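Local coordinates for alpha-acetolactate decarboxylase (Bacillus subtilis subsp. subtilis str. 168, PDB 5XNE), which catalyses the decarboxylation of (2S)-2-acetolactate to (R)-acetoin and CO2, a step on the route from pyruvate to (R,R)-butane-2,3-diol, at the interface of chains A and B. Residues are numbered along the deposited sequence; one frame, centred on the assembly and turned at random. Chains: chain A/B, Alpha-acetolactate decarboxylase.

Contact 1: the interface of chains A and B. Residues chain A 104-105, 107-108; chain B 215-216, 218, 220.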
ATOM      1  N   PRO A 104     -16.434  -8.438   7.965  1.00 16.98           N
ATOM      2  CA  PRO A 104     -17.271  -7.298   7.575  1.00 20.32           C
ATOM      3  C   PRO A 104     -16.973  -6.855   6.143  1.00 18.88           C
ATOM      4  O   PRO A 104     -17.856  -6.365   5.443  1.00 15.40           O
ATOM      5  CB  PRO A 104     -16.879  -6.211   8.583  1.00 18.63           C
ATOM      6  CG  PRO A 104     -16.346  -6.954   9.751  1.00 21.51           C
ATOM      7  CD  PRO A 104     -15.666  -8.163   9.191  1.00 20.34           C
ATOM      8  N   SER A 105     -15.733  -7.049   5.707  1.00 14.82           N
ATOM      9  CA  SER A 105     -15.336  -6.653   4.362  1.00 12.69           C
ATOM     10  C   SER A 105     -14.037  -7.327   3.927  1.00 12.95           C
ATOM     11  O   SER A 105     -13.096  -7.415   4.715  1.00 15.50           O
ATOM     12  CB  SER A 105     -15.162  -5.133   4.279  1.00 12.42           C
ATOM     13  OG  SER A 105     -14.647  -4.743   3.014  1.00 10.39           O
ATOM     14  N   ASN A 107     -12.176  -5.896   1.997  1.00 10.09           N
ATOM     15  CA  ASN A 107     -11.380  -4.740   1.596  1.00  8.43           C
ATOM     16  C   ASN A 107     -10.629  -4.087   2.759  1.00  8.62           C
ATOM     17  O   ASN A 107     -10.029  -3.022   2.588  1.00  8.22           O
ATOM     18  CB  ASN A 107     -12.283  -3.713   0.916  1.00  7.52           C
ATOM     19  CG  ASN A 107     -13.040  -4.306  -0.243  1.00  9.66           C
ATOM     20  OD1 ASN A 107     -12.524  -5.168  -0.962  1.00 10.25           O
ATOM     21  ND2 ASN A 107     -14.274  -3.844  -0.442  1.00  9.20           N
ATOM     22  N   LEU A 108     -10.685  -4.720   3.929  1.00  8.12           N
ATOM     23  CA  LEU A 108      -9.992  -4.216   5.117  1.00  8.21           C
ATOM     24  C   LEU A 108      -8.854  -5.138   5.516  1.00  7.06           C
ATOM     25  O   LEU A 108      -8.717  -6.223   4.981  1.00  7.87           O
ATOM     26  CB  LEU A 108     -10.960  -4.056   6.291  1.00  9.02           C
ATOM     27  CG  LEU A 108     -12.191  -3.201   5.991  1.00 11.11           C
ATOM     28  CD1 LEU A 108     -13.097  -3.179   7.229  1.00 12.02           C
ATOM     29  CD2 LEU A 108     -11.791  -1.798   5.576  1.00 14.90           C
TER
ATOM     30  N   PHE B 215     -17.655   1.336   0.614  1.00  9.16           N
ATOM     31  CA  PHE B 215     -16.313   0.795   0.492  1.00  8.17           C
ATOM     32  C   PHE B 215     -16.267  -0.640   1.005  1.00  8.93           C
ATOM     33  O   PHE B 215     -15.661  -1.503   0.377  1.00  9.45           O
ATOM     34  CB  PHE B 215     -15.293   1.647   1.247  1.00  7.50           C
ATOM     35  CG  PHE B 215     -13.894   1.113   1.133  1.00  6.47           C
ATOM     36  CD1 PHE B 215     -13.134   1.379  -0.002  1.00  7.85           C
ATOM     37  CD2 PHE B 215     -13.354   0.312   2.133  1.00  9.29           C
ATOM     38  CE1 PHE B 215     -11.848   0.863  -0.130  1.00  8.48           C
ATOM     39  CE2 PHE B 215     -12.060  -0.217   2.010  1.00  7.79           C
ATOM     40  CZ  PHE B 215     -11.314   0.067   0.878  1.00  7.99           C
ATOM     41  N   PHE B 216     -16.892  -0.891   2.152  1.00  8.83           N
ATOM     42  CA  PHE B 216     -16.915  -2.246   2.720  1.00  8.77           C
ATOM     43  C   PHE B 216     -17.446  -3.270   1.706  1.00  9.53           C
ATOM     44  O   PHE B 216     -16.921  -4.391   1.582  1.00 10.42           O
ATOM     45  CB  PHE B 216     -17.787  -2.304   3.975  1.00  9.53           C
ATOM     46  CG  PHE B 216     -17.104  -1.850   5.239  1.00 10.10           C
ATOM     47  CD1 PHE B 216     -16.244  -0.751   5.244  1.00  9.72           C
ATOM     48  CD2 PHE B 216     -17.351  -2.508   6.439  1.00 14.01           C
ATOM     49  CE1 PHE B 216     -15.644  -0.334   6.408  1.00 11.61           C
ATOM     50  CE2 PHE B 216     -16.743  -2.094   7.627  1.00 13.81           C
ATOM     51  CZ  PHE B 216     -15.896  -1.005   7.613  1.00 13.80           C
ATOM     52  N   ALA B 218     -17.700  -2.902  -1.666  1.00 12.10           N
ATOM     53  CA  ALA B 218     -17.166  -2.769  -3.021  1.00 13.59           C
ATOM     54  C   ALA B 218     -16.481  -4.039  -3.516  1.00 15.46           C
ATOM     55  O   ALA B 218     -15.928  -4.816  -2.732  1.00 13.16           O
ATOM     56  CB  ALA B 218     -16.189  -1.602  -3.098  1.00 13.84           C
ATOM     57  N   LEU B 220     -13.365  -5.153  -5.254  1.00 17.14           N
ATOM     58  CA  LEU B 220     -12.043  -4.630  -5.554  1.00 18.84           C
ATOM     59  C   LEU B 220     -11.148  -5.718  -6.119  1.00 22.66           C
ATOM     60  O   LEU B 220      -9.919  -5.634  -6.040  1.00 26.09           O
ATOM     61  CB  LEU B 220     -11.412  -4.023  -4.303  1.00 14.89           C
ATOM     62  CG  LEU B 220     -12.235  -2.920  -3.639  1.00 13.23           C
ATOM     63  CD1 LEU B 220     -11.460  -2.257  -2.515  1.00 14.33           C
ATOM     64  CD2 LEU B 220     -12.650  -1.891  -4.677  1.00 17.25           C
TER
HETATM   65  O   HOH W   1     -13.348  -6.857  -2.871  1.00 15.97           O
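A:Asn107 reaches across the subunit boundary with its side-chain amide and caps the end of a short helix of chain B. Its ND2 donates to two main-chain carbonyls at once: the bond to B:Phe215 O, 2.8 Å long, runs nearly along the C=O axis, and the one to B:Ala218 O, 3.0 Å, is almost straight at the hydrogen (178°) although it comes in tilted from the carbonyl plane. Both acceptors lie close to the plane of the amide, so the pair of bonds fixes the rotation of that group and tells its nitrogen end from its oxygen end. The next carbonyl of the helix, B:Phe216 O, takes a bond from A:Ser105 OG at 2.7 Å, in the carbonyl plane and on a lone pair. With this hydroxyl anti to the backbone N of its own residue (chi1 174°), the oxygen also accepts the backbone N-H of A:Asn107 and so ties A:Ser105 to A:Asn107 within the loop.

Packing is firm on the aromatic side. A:Leu108 divides its methyls between two phenylalanines: CD1 sits over one face of the B:Phe216 ring, displaced toward the rim and 3.6 Å from CZ, whereas CD2 meets the edge of the B:Phe215 ring in its plane. The CB of A:Asn107 adds a contact to that second ring.

On the opposite flank the fit is partly wet. B:Leu220 CD1 touches A:Asn107 CG at 3.4 Å, but the amide oxygen OD1 turns to a water 2.7 Å away. This water is also bonded to B:Leu220 N and, at a longer 3.3 Å, to B:Ala218 O, so solvent completes the link here.

In the fold, A:Pro104 to A:Leu108 belong to the loop between helix 92-100 and strand 109-115, and it docks on helix 213-217 and the following loop of the partner.

Contact 2: the interface of chains A and B. Residues chain A 167, 205-207; chain B 167, 205-207.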
ATOM      1  N   ILE A 167       2.905  -5.482  -1.730  1.00  8.84           N
ATOM      2  CA  ILE A 167       3.381  -4.867  -0.499  1.00  8.56           C
ATOM      3  C   ILE A 167       3.404  -5.940   0.584  1.00  7.52           C
ATOM      4  O   ILE A 167       4.456  -6.237   1.151  1.00  7.28           O
ATOM      5  CB  ILE A 167       2.516  -3.688  -0.064  1.00  7.85           C
ATOM      6  CG1 ILE A 167       2.701  -2.535  -1.057  1.00  9.85           C
ATOM      7  CG2 ILE A 167       2.890  -3.253   1.350  1.00  9.30           C
ATOM      8  CD1 ILE A 167       1.671  -1.422  -0.896  1.00 13.04           C
ATOM      9  N   MET A 205      -3.165   1.067   6.858  1.00  8.18           N
ATOM     10  CA  MET A 205      -1.897   0.367   6.688  1.00  8.01           C
ATOM     11  C   MET A 205      -0.813   1.415   6.530  1.00  7.99           C
ATOM     12  O   MET A 205      -0.895   2.237   5.607  1.00  9.48           O
ATOM     13  CB  MET A 205      -1.893  -0.549   5.471  1.00 11.39           C
ATOM     14  CG  MET A 205      -0.516  -1.185   5.278  1.00 17.55           C
ATOM     15  SD  MET A 205      -0.188  -1.784   3.631  1.00 33.02           S
ATOM     16  CE  MET A 205      -0.387  -0.297   2.667  1.00 19.29           C
ATOM     17  N   ASN A 206       0.193   1.391   7.401  1.00  6.69           N
ATOM     18  CA  ASN A 206       1.319   2.303   7.231  1.00  7.37           C
ATOM     19  C   ASN A 206       2.531   1.545   6.742  1.00  6.99           C
ATOM     20  O   ASN A 206       3.105   0.751   7.484  1.00  7.01           O
ATOM     21  CB  ASN A 206       1.701   3.045   8.502  1.00  9.93           C
ATOM     22  CG  ASN A 206       2.908   3.978   8.262  1.00 10.71           C
ATOM     23  OD1 ASN A 206       2.743   5.118   7.869  1.00 15.82           O
ATOM     24  ND2 ASN A 206       4.121   3.448   8.423  1.00 15.54           N
ATOM     25  N   LEU A 207       2.901   1.801   5.495  1.00  6.61           N
ATOM     26  CA  LEU A 207       4.095   1.203   4.903  1.00  7.04           C
ATOM     27  C   LEU A 207       5.334   2.046   5.175  1.00  8.35           C
ATOM     28  O   LEU A 207       5.377   3.229   4.824  1.00  8.23           O
ATOM     29  CB  LEU A 207       3.893   1.046   3.398  1.00  7.26           C
ATOM     30  CG  LEU A 207       5.103   0.620   2.571  1.00  5.87           C
ATOM     31  CD1 LEU A 207       5.586  -0.765   2.978  1.00  8.59           C
ATOM     32  CD2 LEU A 207       4.742   0.652   1.097  1.00 10.15           C
TER
ATOM     33  N   ILE B 167      -3.572   0.954  -5.265  1.00  8.91           N
ATOM     34  CA  ILE B 167      -3.826   1.845  -4.143  1.00  8.10           C
ATOM     35  C   ILE B 167      -3.816   3.277  -4.664  1.00  8.33           C
ATOM     36  O   ILE B 167      -4.814   3.998  -4.556  1.00  7.53           O
ATOM     37  CB  ILE B 167      -2.804   1.674  -3.018  1.00  7.90           C
ATOM     38  CG1 ILE B 167      -3.008   0.309  -2.353  1.00 10.01           C
ATOM     39  CG2 ILE B 167      -2.955   2.803  -1.998  1.00  8.94           C
ATOM     40  CD1 ILE B 167      -1.889  -0.066  -1.392  1.00 12.13           C
ATOM     41  N   MET B 205       4.070   5.460   3.375  1.00  7.51           N
ATOM     42  CA  MET B 205       2.743   5.712   2.836  1.00  8.64           C
ATOM     43  C   MET B 205       1.736   5.208   3.848  1.00  7.91           C
ATOM     44  O   MET B 205       1.762   4.019   4.192  1.00  9.39           O
ATOM     45  CB  MET B 205       2.514   5.017   1.500  1.00 11.74           C
ATOM     46  CG  MET B 205       1.080   5.230   1.023  1.00 17.86           C
ATOM     47  SD  MET B 205       0.479   3.980  -0.093  1.00 33.47           S
ATOM     48  CE  MET B 205       0.649   2.503   0.896  1.00 19.38           C
ATOM     49  N   ASN B 206       0.858   6.089   4.319  1.00  6.66           N
ATOM     50  CA  ASN B 206      -0.202   5.646   5.218  1.00  7.20           C
ATOM     51  C   ASN B 206      -1.528   5.637   4.501  1.00  6.71           C
ATOM     52  O   ASN B 206      -2.057   6.696   4.157  1.00  6.93           O
ATOM     53  CB  ASN B 206      -0.343   6.512   6.463  1.00 10.58           C
ATOM     54  CG  ASN B 206      -1.471   5.991   7.380  1.00 10.72           C
ATOM     55  OD1 ASN B 206      -1.238   5.152   8.231  1.00 16.76           O
ATOM     56  ND2 ASN B 206      -2.708   6.433   7.131  1.00 14.67           N
ATOM     57  N   LEU B 207      -2.049   4.434   4.299  1.00  7.13           N
ATOM     58  CA  LEU B 207      -3.338   4.237   3.649  1.00  6.60           C
ATOM     59  C   LEU B 207      -4.463   4.241   4.672  1.00  7.96           C
ATOM     60  O   LEU B 207      -4.456   3.437   5.606  1.00  7.95           O
ATOM     61  CB  LEU B 207      -3.331   2.917   2.883  1.00  7.35           C
ATOM     62  CG  LEU B 207      -4.668   2.464   2.308  1.00  6.34           C
ATOM     63  CD1 LEU B 207      -5.222   3.468   1.296  1.00  8.33           C
ATOM     64  CD2 LEU B 207      -4.511   1.092   1.672  1.00  9.98           C
TER
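A:Met205 and B:Met205, which hide about 53 and 54 Å² and contribute most to this patch, face each other across an antiparallel pairing of the two copies of strand 204-208. The main chain of each methionine bonds to the main chain of the partner's leucine. A:Leu207 N donates to B:Met205 O at 2.8 Å and B:Met205 N returns a bond of 3.0 Å to A:Leu207 O; the same exchange joins A:Met205 to B:Leu207. Together they zip the two strands into an antiparallel ribbon across the interface of the deposited assembly, with A:Asn206 opposite B:Asn206 at its midpoint.

Both methionine chains leave the strand with CG anti to the backbone N (chi1 176°), then bend at the last torsion (chi3 59°), which turns each CE methyl toward the two-fold axis. There A:Met205 CE and B:Met205 CE meet at a slant, 3.5 Å apart and tighter than usual carbon contact, with the sulfurs set farther back. Nothing polar takes part in this touch, so this methionine contact is apolar and adds to the hydrogen-bonded strand pairing beside it.

B:Asn206, next in buried surface at 16 Å², lies on the other side of the strands from the methionines. Its side chain crosses that of A:Asn206 at about a right angle, with the two amide planes 33° apart. The encounter is between carbon and oxygen rather than between amide groups: B:Asn206 OD1 comes to 3.6 Å from A:Asn206 CB, and its mate does nearly the same in reverse.

Farther along the axis, beyond the methionine methyls, A:Ile167 and B:Ile167 reach toward each other tip to tip, their CD1 methyls 3.8 Å apart.

Contact 1 and contact 2 have C-alpha centres about 16 Å apart and share no residue, yet both belong to one two-fold interface. Contact 2 lies on the axis, where like residues meet; contact 1 lies off it and recurs with the chains exchanged. The sequence connects them: strand 204-208, paired in contact 2, is followed closely by helix 213-217, which receives the partner's loop in contact 1. Each subunit thus extends a strand and the adjoining helix to its mate, so central sheet pairing is flanked by two side-chain docking sites, an arrangement consistent with a dimer.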